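Local coordinates for cellulose 1,4-beta-cellobiosidase (Thermobifida fusca, PDB 4JJJ), which probably cleaves cellulose to cellobiose as a cellobiohydrolase, this chain being the family 48 glycoside hydrolase domain of a longer protein, at residues L57-Y62 with A622-A627; S368-I373 with L488-V493; Q427-T432 with M510-R515. The protein carries 1 engineered substitution. All coordinates share one frame; numbering follows the deposited sequence.

Interaction 1 (L57-Y62 with A622-A627); sequences LWLEAY and AQVEIA
Leu59 and Trp58 both start with CG anti to the backbone N (chi1 -176° for Leu59), which places each CG on the side of helix 620-637; from there Leu59 CD1 reaches Ala627 and the indole rim reaches Glu625. Val624 meets the root of Leu59: its CG1, likewise anti to its backbone N, lies 3.9 Å from Leu59 CB. Both valine methyls pack against that carbon, CG2 a little farther off at 4.1 Å. Further out, Leu59 CD1 meets Ala627 CB at 3.7 Å, one turn of helix on from Val624. These contacts are wholly apolar, and Leu59 also touches Tyr10 and Ile13 of helix 2-14.

The second half of the contact is polar against aromatic. The Glu625 chain, bent at chi2, turns its CD toward the indole, and OE1 lies 3.7 Å from Trp58 CZ3 and 3.8 Å from Trp58 CH2. Carboxylate and indole planes stand 87° apart. No hydrogen bond links the two segments, but OE1 forms a salt bridge with Lys507 of helix 499-516, and OE2 is hydrogen-bonded to Trp420 and to Tyr55, one turn before Trp58 on helix 50-67. Together they would fix the carboxylate's rotation and probably favour its charged form.

The segments run nearly the same way, 26° apart, with axes 9.5 Å from each other. Packing of this kind joins helices 50-67 and 620-637, near the two ends of the sequence, and closes the (α/α)6 barrel of family 48 beside its substrate tunnel, the Glu625 side chain lying about 8 Å from a bound glucose unit and from Glu51, the predicted proton donor.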
ATOM      1  N   LEU A  57      -2.451  -1.676  14.179  1.00  5.16           N
ATOM      2  CA  LEU A  57      -3.358  -0.666  14.805  1.00  5.32           C
ATOM      3  C   LEU A  57      -4.751  -1.234  14.804  1.00  5.33           C
ATOM      4  O   LEU A  57      -5.499  -1.168  15.812  1.00  5.75           O
ATOM      5  CB  LEU A  57      -3.333   0.641  14.111  1.00  5.87           C
ATOM      6  CG  LEU A  57      -2.009   1.360  14.113  1.00  6.02           C
ATOM      7  CD1 LEU A  57      -2.108   2.616  13.275  1.00  6.53           C
ATOM      8  CD2 LEU A  57      -1.541   1.727  15.554  1.00  6.68           C
ATOM      9  N   TRP A  58      -5.227  -1.718  13.626  1.00  5.09           N
ATOM     10  CA  TRP A  58      -6.586  -2.188  13.490  1.00  5.22           C
ATOM     11  C   TRP A  58      -6.910  -3.293  14.500  1.00  5.26           C
ATOM     12  O   TRP A  58      -7.988  -3.317  15.164  1.00  5.49           O
ATOM     13  CB  TRP A  58      -6.886  -2.677  12.077  1.00  5.39           C
ATOM     14  CG  TRP A  58      -8.264  -2.604  11.607  1.00  6.05           C
ATOM     15  CD1 TRP A  58      -9.440  -2.323  12.285  1.00  6.23           C
ATOM     16  CD2 TRP A  58      -8.642  -2.757  10.218  1.00  7.22           C
ATOM     17  NE1 TRP A  58     -10.498  -2.308  11.412  1.00  7.83           N
ATOM     18  CE2 TRP A  58     -10.038  -2.597  10.133  1.00  7.88           C
ATOM     19  CE3 TRP A  58      -7.894  -3.070   9.057  1.00  7.41           C
ATOM     20  CZ2 TRP A  58     -10.745  -2.696   8.922  1.00  8.61           C
ATOM     21  CZ3 TRP A  58      -8.598  -3.165   7.823  1.00  8.10           C
ATOM     22  CH2 TRP A  58     -10.002  -2.950   7.768  1.00  8.55           C
ATOM     23  N   LEU A  59      -5.950  -4.247  14.689  1.00  4.73           N
ATOM     24  CA  LEU A  59      -6.169  -5.330  15.595  1.00  5.51           C
ATOM     25  C   LEU A  59      -6.295  -4.832  17.028  1.00  5.58           C
ATOM     26  O   LEU A  59      -7.198  -5.291  17.757  1.00  6.16           O
ATOM     27  CB  LEU A  59      -4.968  -6.244  15.518  1.00  6.66           C
ATOM     28  CG  LEU A  59      -5.019  -7.559  16.344  1.00  6.62           C
ATOM     29  CD1 LEU A  59      -5.974  -8.552  15.730  1.00  7.01           C
ATOM     30  CD2 LEU A  59      -3.636  -8.144  16.472  1.00  7.63           C
ATOM     31  N   GLU A  60      -5.414  -3.927  17.424  1.00  5.59           N
ATOM     32  CA  GLU A  60      -5.506  -3.397  18.779  1.00  5.86           C
ATOM     33  C   GLU A  60      -6.672  -2.489  19.003  1.00  5.98           C
ATOM     34  O   GLU A  60      -7.148  -2.414  20.136  1.00  7.28           O
ATOM     35  CB  GLU A  60      -4.148  -2.741  19.182  1.00  6.06           C
ATOM     36  CG  GLU A  60      -2.952  -3.686  19.160  1.00  6.68           C
ATOM     37  CD  GLU A  60      -2.954  -4.821  20.116  1.00  7.16           C
ATOM     38  OE1 GLU A  60      -4.054  -5.217  20.633  1.00  6.32           O
ATOM     39  OE2 GLU A  60      -1.841  -5.368  20.281  1.00  7.57           O
ATOM     40  N   ALA A  61      -7.180  -1.864  17.932  1.00  5.60           N
ATOM     41  CA  ALA A  61      -8.368  -1.021  18.150  1.00  5.91           C
ATOM     42  C   ALA A  61      -9.562  -1.907  18.455  1.00  5.51           C
ATOM     43  O   ALA A  61     -10.418  -1.619  19.333  1.00  6.14           O
ATOM     44  CB  ALA A  61      -8.608  -0.124  16.909  1.00  6.20           C
ATOM     45  N   TYR A  62      -9.733  -3.005  17.727  1.00  5.72           N
ATOM     46  CA  TYR A  62     -10.796  -3.984  18.016  1.00  5.85           C
ATOM     47  C   TYR A  62     -10.569  -4.625  19.376  1.00  5.70           C
ATOM     48  O   TYR A  62     -11.535  -4.861  20.089  1.00  6.67           O
ATOM     49  CB  TYR A  62     -10.935  -5.058  16.949  1.00  6.18           C
ATOM     50  CG  TYR A  62     -12.005  -4.726  15.910  1.00  7.00           C
ATOM     51  CD1 TYR A  62     -11.668  -4.481  14.600  1.00  7.93           C
ATOM     52  CD2 TYR A  62     -13.304  -4.671  16.297  1.00  7.56           C
ATOM     53  CE1 TYR A  62     -12.627  -4.183  13.652  1.00  8.05           C
ATOM     54  CE2 TYR A  62     -14.289  -4.340  15.360  1.00  8.32           C
ATOM     55  CZ  TYR A  62     -13.940  -4.127  14.011  1.00  9.15           C
ATOM     56  OH  TYR A  62     -14.860  -3.733  13.006  1.00 10.57           O
ATOM     57  N   ALA A 622      -3.451 -10.418   6.678  1.00  4.17           N
ATOM     58  CA  ALA A 622      -4.565 -11.321   6.393  1.00  4.24           C
ATOM     59  C   ALA A 622      -5.123 -11.862   7.712  1.00  4.32           C
ATOM     60  O   ALA A 622      -6.322 -12.065   7.876  1.00  4.87           O
ATOM     61  CB  ALA A 622      -4.133 -12.454   5.462  1.00  4.59           C
ATOM     62  N   GLN A 623      -4.203 -12.258   8.618  1.00  4.60           N
ATOM     63  CA  GLN A 623      -4.642 -12.794   9.899  1.00  4.92           C
ATOM     64  C   GLN A 623      -5.386 -11.744  10.689  1.00  5.46           C
ATOM     65  O   GLN A 623      -6.372 -12.057  11.367  1.00  5.42           O
ATOM     66  CB  GLN A 623      -3.456 -13.377  10.676  1.00  4.96           C
ATOM     67  CG  GLN A 623      -2.724 -14.522   9.927  1.00  5.01           C
ATOM     68  CD  GLN A 623      -3.685 -15.668   9.599  1.00  5.63           C
ATOM     69  OE1 GLN A 623      -4.366 -16.203  10.494  1.00  6.71           O
ATOM     70  NE2 GLN A 623      -3.779 -16.049   8.361  1.00  6.56           N
ATOM     71  N   VAL A 624      -4.937 -10.488  10.640  1.00  4.90           N
ATOM     72  CA  VAL A 624      -5.691  -9.374  11.268  1.00  4.79           C
ATOM     73  C   VAL A 624      -7.008  -9.191  10.557  1.00  4.49           C
ATOM     74  O   VAL A 624      -8.064  -9.060  11.161  1.00  4.79           O
ATOM     75  CB  VAL A 624      -4.837  -8.098  11.293  1.00  4.42           C
ATOM     76  CG1 VAL A 624      -5.696  -6.956  11.747  1.00  4.84           C
ATOM     77  CG2 VAL A 624      -3.599  -8.236  12.160  1.00  4.55           C
ATOM     78  N   GLU A 625      -7.026  -9.243   9.223  1.00  5.24           N
ATOM     79  CA  GLU A 625      -8.245  -9.047   8.443  1.00  5.53           C
ATOM     80  C   GLU A 625      -9.302  -9.998   8.948  1.00  5.39           C
ATOM     81  O   GLU A 625     -10.443  -9.655   9.246  1.00  5.05           O
ATOM     82  CB  GLU A 625      -7.960  -9.244   6.929  1.00  6.58           C
ATOM     83  CG  GLU A 625      -9.027  -8.657   6.081  1.00  7.94           C
ATOM     84  CD  GLU A 625      -8.697  -7.256   5.618  1.00  7.67           C
ATOM     85  OE1 GLU A 625      -9.341  -6.311   6.044  1.00  9.04           O
ATOM     86  OE2 GLU A 625      -7.734  -7.029   4.843  1.00  7.35           O
ATOM     87  N   ILE A 626      -8.888 -11.263   9.151  1.00  5.20           N
ATOM     88  CA  ILE A 626      -9.782 -12.275   9.691  1.00  5.12           C
ATOM     89  C   ILE A 626     -10.322 -11.887  11.109  1.00  5.81           C
ATOM     90  O   ILE A 626     -11.523 -12.012  11.377  1.00  6.38           O
ATOM     91  CB  ILE A 626      -9.128 -13.691   9.705  1.00  5.58           C
ATOM     92  CG1 ILE A 626      -8.785 -14.148   8.289  1.00  5.37           C
ATOM     93  CG2 ILE A 626     -10.037 -14.665  10.380  1.00  5.70           C
ATOM     94  CD1 ILE A 626      -7.778 -15.322   8.330  1.00  5.55           C
ATOM     95  N   ALA A 627      -9.396 -11.609  12.009  1.00  5.76           N
ATOM     96  CA  ALA A 627      -9.789 -11.176  13.355  1.00  5.51           C
ATOM     97  C   ALA A 627     -10.815 -10.063  13.266  1.00  5.50           C
ATOM     98  O   ALA A 627     -11.774 -10.077  13.984  1.00  5.10           O
ATOM     99  CB  ALA A 627      -8.604 -10.702  14.145  1.00  5.67           C
TER

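Interaction 2 (S368-I373 with L488-V493); sequences SAEGGI and LHVQVV
An ST motif in the loop between helix 348-365 and strand 376-378 shapes the turn that lies against the start of strand 488-496. Ser368 OG accepts from Gly371 N at 3.0 Å and gives its own proton to Gly372 O at 2.7 Å, on a lone pair in the carbonyl plane. Gly372 O also receives Ser368 N, so two donors from one residue close the loop on itself. With chi1 at 65°, OG sits between the backbone N and the carbonyl carbon, and Val490 CG1 packs against it at 3.6 Å.

Two hydrogen bonds then tie loop to strand. Ala369 N donates to Leu488 O (2.9 Å), tilted 25° from the carbonyl plane. Glu370, bent at chi2, turns its CD to the strand, where OE1 accepts from Val490 N at 3.0 Å, met from above the carboxylate plane; a side chain thus occupies a backbone N-H on the edge of the two-stranded antiparallel sheet, whose other strand, 465-473, pairs with His489 and Gln491. The second carboxylate oxygen, OE2, stands 3.6 Å from His489 ND1, in the plane of the imidazole at its edge.

Leu488 CG and CD2 lie against CA of Ser368. The two glycines have different reasons: Gly371 has backbone angles at which a side chain would press on the preceding carbonyl, whereas a CB on Gly372 would crowd Val490 CG1. Trp447 of helix 435-450 touches Glu370 and Val490 alike.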
ATOM      1  N   SER A 368     -17.319  -0.509 -13.761  1.00  5.04           N
ATOM      2  CA  SER A 368     -17.523  -1.256 -15.031  1.00  5.45           C
ATOM      3  C   SER A 368     -18.985  -1.597 -15.223  1.00  5.93           C
ATOM      4  O   SER A 368     -19.835  -1.627 -14.283  1.00  6.60           O
ATOM      5  CB  SER A 368     -16.670  -2.522 -15.045  1.00  5.27           C
ATOM      6  OG  SER A 368     -17.128  -3.426 -14.008  1.00  5.87           O
ATOM      7  N   ALA A 369     -19.275  -2.031 -16.459  1.00  6.58           N
ATOM      8  CA  ALA A 369     -20.601  -2.583 -16.822  1.00  7.39           C
ATOM      9  C   ALA A 369     -20.993  -3.676 -15.837  1.00  6.86           C
ATOM     10  O   ALA A 369     -22.156  -3.803 -15.404  1.00  8.50           O
ATOM     11  CB  ALA A 369     -20.573  -3.131 -18.203  1.00  8.32           C
ATOM     12  N   GLU A 370     -20.080  -4.593 -15.506  1.00  6.39           N
ATOM     13  CA  GLU A 370     -20.363  -5.751 -14.676  1.00  6.96           C
ATOM     14  C   GLU A 370     -20.456  -5.373 -13.210  1.00  6.88           C
ATOM     15  O   GLU A 370     -21.170  -6.036 -12.457  1.00  8.30           O
ATOM     16  CB  GLU A 370     -19.298  -6.826 -14.906  1.00  7.41           C
ATOM     17  CG  GLU A 370     -19.525  -7.650 -16.137  1.00  7.39           C
ATOM     18  CD  GLU A 370     -18.964  -7.000 -17.376  1.00  6.98           C
ATOM     19  OE1 GLU A 370     -18.068  -6.125 -17.259  1.00  6.82           O
ATOM     20  OE2 GLU A 370     -19.514  -7.302 -18.514  1.00  8.85           O
ATOM     21  N   GLY A 371     -19.705  -4.366 -12.758  1.00  6.39           N
ATOM     22  CA  GLY A 371     -19.779  -3.828 -11.386  1.00  6.47           C
ATOM     23  C   GLY A 371     -18.466  -3.661 -10.666  1.00  6.45           C
ATOM     24  O   GLY A 371     -18.353  -2.863  -9.778  1.00  6.15           O
ATOM     25  N   GLY A 372     -17.444  -4.420 -11.069  1.00  5.90           N
ATOM     26  CA  GLY A 372     -16.114  -4.217 -10.535  1.00  6.39           C
ATOM     27  C   GLY A 372     -15.562  -2.849 -10.865  1.00  5.69           C
ATOM     28  O   GLY A 372     -15.904  -2.238 -11.880  1.00  6.15           O
ATOM     29  N   ILE A 373     -14.663  -2.360 -10.045  1.00  5.41           N
ATOM     30  CA  ILE A 373     -14.042  -1.027 -10.115  1.00  5.31           C
ATOM     31  C   ILE A 373     -12.723  -1.041 -10.858  1.00  5.05           C
ATOM     32  O   ILE A 373     -11.745  -1.702 -10.436  1.00  5.50           O
ATOM     33  CB  ILE A 373     -13.913  -0.363  -8.760  1.00  5.27           C
ATOM     34  CG1 ILE A 373     -15.194  -0.562  -7.878  1.00  5.47           C
ATOM     35  CG2 ILE A 373     -13.498   1.090  -8.880  1.00  5.62           C
ATOM     36  CD1 ILE A 373     -16.497  -0.012  -8.416  1.00  6.04           C
ATOM     37  N   LEU A 488     -16.799  -0.598 -20.604  1.00  7.40           N
ATOM     38  CA  LEU A 488     -15.768  -0.976 -19.652  1.00  6.72           C
ATOM     39  C   LEU A 488     -16.145  -2.295 -18.988  1.00  6.42           C
ATOM     40  O   LEU A 488     -17.263  -2.450 -18.481  1.00  7.16           O
ATOM     41  CB  LEU A 488     -15.734   0.077 -18.572  1.00  6.52           C
ATOM     42  CG  LEU A 488     -14.710  -0.248 -17.438  1.00  6.89           C
ATOM     43  CD1 LEU A 488     -13.292  -0.419 -17.917  1.00  7.11           C
ATOM     44  CD2 LEU A 488     -14.897   0.911 -16.428  1.00  7.49           C
ATOM     45  N   HIS A 489     -15.271  -3.280 -19.129  1.00  6.69           N
ATOM     46  CA  HIS A 489     -15.574  -4.625 -18.757  1.00  7.01           C
ATOM     47  C   HIS A 489     -14.562  -5.303 -17.858  1.00  7.02           C
ATOM     48  O   HIS A 489     -13.423  -5.061 -17.952  1.00  6.63           O
ATOM     49  CB  HIS A 489     -15.643  -5.535 -20.043  1.00  8.11           C
ATOM     50  CG  HIS A 489     -16.541  -5.029 -21.083  1.00  8.85           C
ATOM     51  ND1 HIS A 489     -17.869  -5.359 -21.092  1.00  9.90           N
ATOM     52  CD2 HIS A 489     -16.321  -4.250 -22.162  1.00 11.26           C
ATOM     53  CE1 HIS A 489     -18.445  -4.788 -22.129  1.00 13.19           C
ATOM     54  NE2 HIS A 489     -17.510  -4.140 -22.819  1.00 13.62           N
ATOM     55  N   VAL A 490     -15.048  -6.178 -17.000  1.00  6.55           N
ATOM     56  CA  VAL A 490     -14.196  -7.019 -16.238  1.00  6.79           C
ATOM     57  C   VAL A 490     -14.768  -8.461 -16.241  1.00  6.57           C
ATOM     58  O   VAL A 490     -16.014  -8.696 -16.111  1.00  6.85           O
ATOM     59  CB  VAL A 490     -14.060  -6.494 -14.774  1.00  6.85           C
ATOM     60  CG1 VAL A 490     -15.373  -6.562 -13.996  1.00  6.92           C
ATOM     61  CG2 VAL A 490     -13.083  -7.345 -14.009  1.00  6.72           C
ATOM     62  N   GLN A 491     -13.842  -9.433 -16.255  1.00  6.77           N
ATOM     63  CA  GLN A 491     -14.193 -10.844 -16.071  1.00  7.83           C
ATOM     64  C   GLN A 491     -13.212 -11.451 -15.018  1.00  7.56           C
ATOM     65  O   GLN A 491     -12.027 -11.026 -14.916  1.00  8.73           O
ATOM     66  CB  GLN A 491     -14.280 -11.628 -17.434  1.00  8.63           C
ATOM     67  CG  GLN A 491     -12.986 -11.648 -18.142  1.00  9.79           C
ATOM     68  CD  GLN A 491     -13.060 -12.414 -19.460  1.00  9.77           C
ATOM     69  OE1 GLN A 491     -13.714 -13.433 -19.549  1.00  9.23           O
ATOM     70  NE2 GLN A 491     -12.181 -12.005 -20.354  1.00  9.41           N
ATOM     71  N   VAL A 492     -13.776 -12.340 -14.223  1.00  7.92           N
ATOM     72  CA  VAL A 492     -13.022 -13.077 -13.217  1.00  7.16           C
ATOM     73  C   VAL A 492     -12.434 -14.281 -13.951  1.00  7.67           C
ATOM     74  O   VAL A 492     -13.218 -15.092 -14.509  1.00  8.44           O
ATOM     75  CB  VAL A 492     -13.902 -13.512 -12.041  1.00  8.55           C
ATOM     76  CG1 VAL A 492     -13.095 -14.319 -11.020  1.00  8.94           C
ATOM     77  CG2 VAL A 492     -14.537 -12.251 -11.421  1.00  8.96           C
ATOM     78  N   VAL A 493     -11.118 -14.418 -13.918  1.00  8.20           N
ATOM     79  CA  VAL A 493     -10.435 -15.527 -14.589  1.00  8.64           C
ATOM     80  C   VAL A 493      -9.761 -16.536 -13.664  1.00  9.91           C
ATOM     81  O   VAL A 493      -9.168 -17.527 -14.143  1.00 10.47           O
ATOM     82  CB  VAL A 493      -9.442 -15.002 -15.651  1.00  8.08           C
ATOM     83  CG1 VAL A 493     -10.242 -14.213 -16.723  1.00  8.05           C
ATOM     84  CG2 VAL A 493      -8.374 -14.161 -15.081  1.00  9.09           C
TER

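Interaction 3 (Q427-T432 with M510-R515); sequences QLYYVT and MYYAKR
Arg515 reaches across Tyr429 of helix 416-432. Its CB touches Tyr429 CE2 at 3.5 Å. CG, anti to the backbone N (chi1 -177°), lies over one face of the Tyr429 ring, 3.6 Å from the centroid, a CH-pi contact shifted toward the rim. CD passes Tyr429 O at 3.2 Å. NE stays near the same oxygen, NH2 comes toward the Thr432 backbone, whose C lies over one guanidinium face, and NH1 gives a hydrogen bond to Tyr430 O (2.9 Å) from above the carbonyl plane. NH1 also donates to a water that bridges to Val431 O. Tyr429 CE2 lies 3.8 Å from Tyr512 CD1, the rings oblique. An alanine in place of Tyr429 would probably leave the aliphatic part of Arg515 without its aromatic support and open a gap beside Tyr512.

On the other flank, Gln427 CG sits over the centre of the Tyr511 ring (3.6 Å), its OE1 held by Trp235 and Gln231, and Tyr430 CD2 meets the ring edge at CD2 (3.7 Å). Tyr512 OH bonds to Asp442, which with Glu438 binds a calcium ion. The segments run 26° apart with axes 8.1 Å from each other, consistent with parallel inner helices of an (α/α)6 barrel.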
ATOM      1  N   GLN A 427     -18.227   0.674   4.801  1.00  5.68           N
ATOM      2  CA  GLN A 427     -18.161   1.232   6.139  1.00  6.17           C
ATOM      3  C   GLN A 427     -18.783   2.678   6.139  1.00  5.93           C
ATOM      4  O   GLN A 427     -19.548   3.000   7.042  1.00  6.77           O
ATOM      5  CB  GLN A 427     -16.780   1.318   6.677  1.00  6.87           C
ATOM      6  CG  GLN A 427     -16.182  -0.015   7.141  1.00  7.11           C
ATOM      7  CD  GLN A 427     -14.867   0.196   7.903  1.00  7.73           C
ATOM      8  OE1 GLN A 427     -14.290   1.251   8.011  1.00  7.68           O
ATOM      9  NE2 GLN A 427     -14.388  -0.899   8.386  1.00 12.52           N
ATOM     10  N   LEU A 428     -18.450   3.486   5.155  1.00  6.05           N
ATOM     11  CA  LEU A 428     -19.081   4.799   5.042  1.00  6.07           C
ATOM     12  C   LEU A 428     -20.580   4.681   4.994  1.00  6.43           C
ATOM     13  O   LEU A 428     -21.317   5.440   5.691  1.00  6.20           O
ATOM     14  CB  LEU A 428     -18.528   5.529   3.822  1.00  6.18           C
ATOM     15  CG  LEU A 428     -19.162   6.862   3.561  1.00  6.26           C
ATOM     16  CD1 LEU A 428     -18.721   7.839   4.700  1.00  6.99           C
ATOM     17  CD2 LEU A 428     -18.729   7.387   2.182  1.00  6.35           C
ATOM     18  N   TYR A 429     -21.067   3.801   4.116  1.00  6.22           N
ATOM     19  CA  TYR A 429     -22.491   3.578   3.957  1.00  6.26           C
ATOM     20  C   TYR A 429     -23.141   3.161   5.286  1.00  6.35           C
ATOM     21  O   TYR A 429     -24.126   3.721   5.704  1.00  7.22           O
ATOM     22  CB  TYR A 429     -22.710   2.498   2.884  1.00  6.96           C
ATOM     23  CG  TYR A 429     -24.119   2.144   2.629  1.00  7.18           C
ATOM     24  CD1 TYR A 429     -25.089   3.096   2.327  1.00  8.11           C
ATOM     25  CD2 TYR A 429     -24.503   0.850   2.749  1.00  8.17           C
ATOM     26  CE1 TYR A 429     -26.396   2.715   2.151  1.00  9.27           C
ATOM     27  CE2 TYR A 429     -25.817   0.439   2.567  1.00 10.35           C
ATOM     28  CZ  TYR A 429     -26.763   1.381   2.271  1.00 10.40           C
ATOM     29  OH  TYR A 429     -28.097   0.946   2.008  1.00 11.21           O
ATOM     30  N   TYR A 430     -22.456   2.271   6.043  1.00  6.88           N
ATOM     31  CA  TYR A 430     -22.913   1.933   7.381  1.00  7.07           C
ATOM     32  C   TYR A 430     -23.016   3.159   8.272  1.00  6.99           C
ATOM     33  O   TYR A 430     -24.042   3.316   8.998  1.00  8.41           O
ATOM     34  CB  TYR A 430     -22.016   0.860   7.949  1.00  7.59           C
ATOM     35  CG  TYR A 430     -22.166   0.616   9.423  1.00  8.51           C
ATOM     36  CD1 TYR A 430     -23.390   0.204   9.954  1.00  9.42           C
ATOM     37  CD2 TYR A 430     -21.088   0.771  10.254  1.00  8.30           C
ATOM     38  CE1 TYR A 430     -23.512   0.018  11.326  1.00  9.34           C
ATOM     39  CE2 TYR A 430     -21.213   0.531  11.648  1.00 10.12           C
ATOM     40  CZ  TYR A 430     -22.443   0.172  12.172  1.00  9.46           C
ATOM     41  OH  TYR A 430     -22.483  -0.083  13.563  1.00 11.57           O
ATOM     42  N   VAL A 431     -21.977   3.972   8.304  1.00  6.58           N
ATOM     43  CA  VAL A 431     -21.916   5.131   9.219  1.00  6.90           C
ATOM     44  C   VAL A 431     -22.972   6.164   8.885  1.00  7.58           C
ATOM     45  O   VAL A 431     -23.722   6.588   9.831  1.00  8.73           O
ATOM     46  CB  VAL A 431     -20.536   5.707   9.270  1.00  7.36           C
ATOM     47  CG1 VAL A 431     -20.527   6.980  10.086  1.00  8.16           C
ATOM     48  CG2 VAL A 431     -19.530   4.647   9.818  1.00  6.76           C
ATOM     49  N   THR A 432     -23.066   6.577   7.634  1.00  7.14           N
ATOM     50  CA  THR A 432     -23.824   7.794   7.286  1.00  7.57           C
ATOM     51  C   THR A 432     -24.978   7.492   6.328  1.00  7.57           C
ATOM     52  O   THR A 432     -25.827   8.412   6.082  1.00  7.36           O
ATOM     53  CB  THR A 432     -22.934   8.876   6.579  1.00  7.67           C
ATOM     54  OG1 THR A 432     -22.641   8.426   5.246  1.00  7.92           O
ATOM     55  CG2 THR A 432     -21.696   9.210   7.355  1.00  8.25           C
ATOM     56  N   MET A 510     -21.075  -7.558   5.117  1.00  6.88           N
ATOM     57  CA  MET A 510     -21.716  -7.319   6.423  1.00  6.17           C
ATOM     58  C   MET A 510     -22.078  -5.844   6.610  1.00  6.86           C
ATOM     59  O   MET A 510     -23.223  -5.575   7.014  1.00  6.66           O
ATOM     60  CB  MET A 510     -20.808  -7.790   7.547  1.00  7.13           C
ATOM     61  CG  MET A 510     -20.879  -9.327   7.724  1.00  7.68           C
ATOM     62  SD  MET A 510     -20.058  -9.869   9.232  1.00  9.58           S
ATOM     63  CE  MET A 510     -18.364  -9.313   9.029  1.00  9.43           C
ATOM     64  N   TYR A 511     -21.148  -4.926   6.362  1.00  6.23           N
ATOM     65  CA  TYR A 511     -21.449  -3.478   6.521  1.00  6.51           C
ATOM     66  C   TYR A 511     -22.581  -3.120   5.621  1.00  6.99           C
ATOM     67  O   TYR A 511     -23.513  -2.331   5.982  1.00  7.73           O
ATOM     68  CB  TYR A 511     -20.183  -2.632   6.289  1.00  6.11           C
ATOM     69  CG  TYR A 511     -19.193  -2.700   7.407  1.00  5.96           C
ATOM     70  CD1 TYR A 511     -18.017  -3.392   7.255  1.00  6.23           C
ATOM     71  CD2 TYR A 511     -19.394  -2.004   8.592  1.00  6.30           C
ATOM     72  CE1 TYR A 511     -17.103  -3.405   8.303  1.00  7.52           C
ATOM     73  CE2 TYR A 511     -18.526  -2.013   9.650  1.00  6.76           C
ATOM     74  CZ  TYR A 511     -17.376  -2.750   9.549  1.00  7.18           C
ATOM     75  OH  TYR A 511     -16.404  -2.788  10.503  1.00  7.86           O
ATOM     76  N   TYR A 512     -22.519  -3.589   4.358  1.00  7.52           N
ATOM     77  CA  TYR A 512     -23.592  -3.301   3.416  1.00  6.86           C
ATOM     78  C   TYR A 512     -24.937  -3.875   3.844  1.00  7.90           C
ATOM     79  O   TYR A 512     -25.980  -3.197   3.761  1.00  8.10           O
ATOM     80  CB  TYR A 512     -23.231  -3.883   2.068  1.00  7.10           C
ATOM     81  CG  TYR A 512     -24.332  -3.756   1.018  1.00  7.00           C
ATOM     82  CD1 TYR A 512     -24.661  -2.513   0.426  1.00  7.65           C
ATOM     83  CD2 TYR A 512     -24.975  -4.894   0.594  1.00  7.64           C
ATOM     84  CE1 TYR A 512     -25.675  -2.417  -0.578  1.00  8.01           C
ATOM     85  CE2 TYR A 512     -26.004  -4.787  -0.365  1.00  7.74           C
ATOM     86  CZ  TYR A 512     -26.296  -3.573  -0.940  1.00  8.80           C
ATOM     87  OH  TYR A 512     -27.212  -3.533  -1.925  1.00 10.27           O
ATOM     88  N   ALA A 513     -24.897  -5.096   4.323  1.00  7.66           N
ATOM     89  CA  ALA A 513     -26.134  -5.730   4.798  1.00  8.75           C
ATOM     90  C   ALA A 513     -26.726  -5.034   5.975  1.00 10.32           C
ATOM     91  O   ALA A 513     -27.958  -4.942   6.047  1.00  9.24           O
ATOM     92  CB  ALA A 513     -25.855  -7.183   5.153  1.00  9.13           C
ATOM     93  N   LYS A 514     -25.884  -4.615   6.894  1.00  9.78           N
ATOM     94  CA  LYS A 514     -26.361  -3.964   8.124  1.00 10.71           C
ATOM     95  C   LYS A 514     -27.221  -2.753   7.754  1.00 12.13           C
ATOM     96  O   LYS A 514     -28.329  -2.613   8.323  1.00 11.70           O
ATOM     97  CB  LYS A 514     -25.238  -3.602   9.032  1.00 12.05           C
ATOM     98  CG  LYS A 514     -25.682  -2.904  10.334  1.00 13.27           C
ATOM     99  CD  LYS A 514     -26.494  -3.820  11.178  1.00 14.93           C
ATOM    100  CE  LYS A 514     -26.958  -3.089  12.431  1.00 20.76           C
ATOM    101  NZ  LYS A 514     -27.591  -4.067  13.334  1.00 21.52           N
ATOM    102  N   ARG A 515     -26.697  -1.881   6.867  1.00 11.29           N
ATOM    103  CA  ARG A 515     -27.364  -0.655   6.544  1.00 12.21           C
ATOM    104  C   ARG A 515     -28.525  -0.956   5.602  1.00 12.15           C
ATOM    105  O   ARG A 515     -29.625  -0.331   5.694  1.00 13.87           O
ATOM    106  CB  ARG A 515     -26.355   0.380   6.013  1.00 12.55           C
ATOM    107  CG  ARG A 515     -26.917   1.743   5.690  1.00 15.14           C
ATOM    108  CD  ARG A 515     -26.799   2.491   7.028  1.00 16.74           C
ATOM    109  NE  ARG A 515     -27.469   3.704   6.929  1.00 19.51           N
ATOM    110  CZ  ARG A 515     -27.392   4.726   7.725  1.00 16.05           C
ATOM    111  NH1 ARG A 515     -26.477   4.887   8.638  1.00 14.39           N
ATOM    112  NH2 ARG A 515     -28.222   5.711   7.409  1.00 18.95           N
TER
HETATM  113  O   HOH W   1     -26.764   7.552   9.768  1.00 31.94           O

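Overall arrangement
Interactions 1 and 3 are both packings of near-parallel helices in the barrel, whereas interaction 2 joins a loop to a strand. Interactions 2 and 3 are peripheral and partly buried; interaction 1 is the buried one, and its packing of apolar groups and one carboxylate includes no hydrogen bond between the segments. Interaction 3 grades from buried tyrosines to exposed Lys514 and Arg515, and interaction 2 relies on backbone N-H groups. Interactions 1 and 3 touch, with Tyr62 OH 3.1 Å from Tyr511 OH: helix 499-516, half of interaction 3, also touches interaction 1. It follows strand 488-496, which links interactions 2 and 3 along the chain although their nearest atoms are about 12 Å apart.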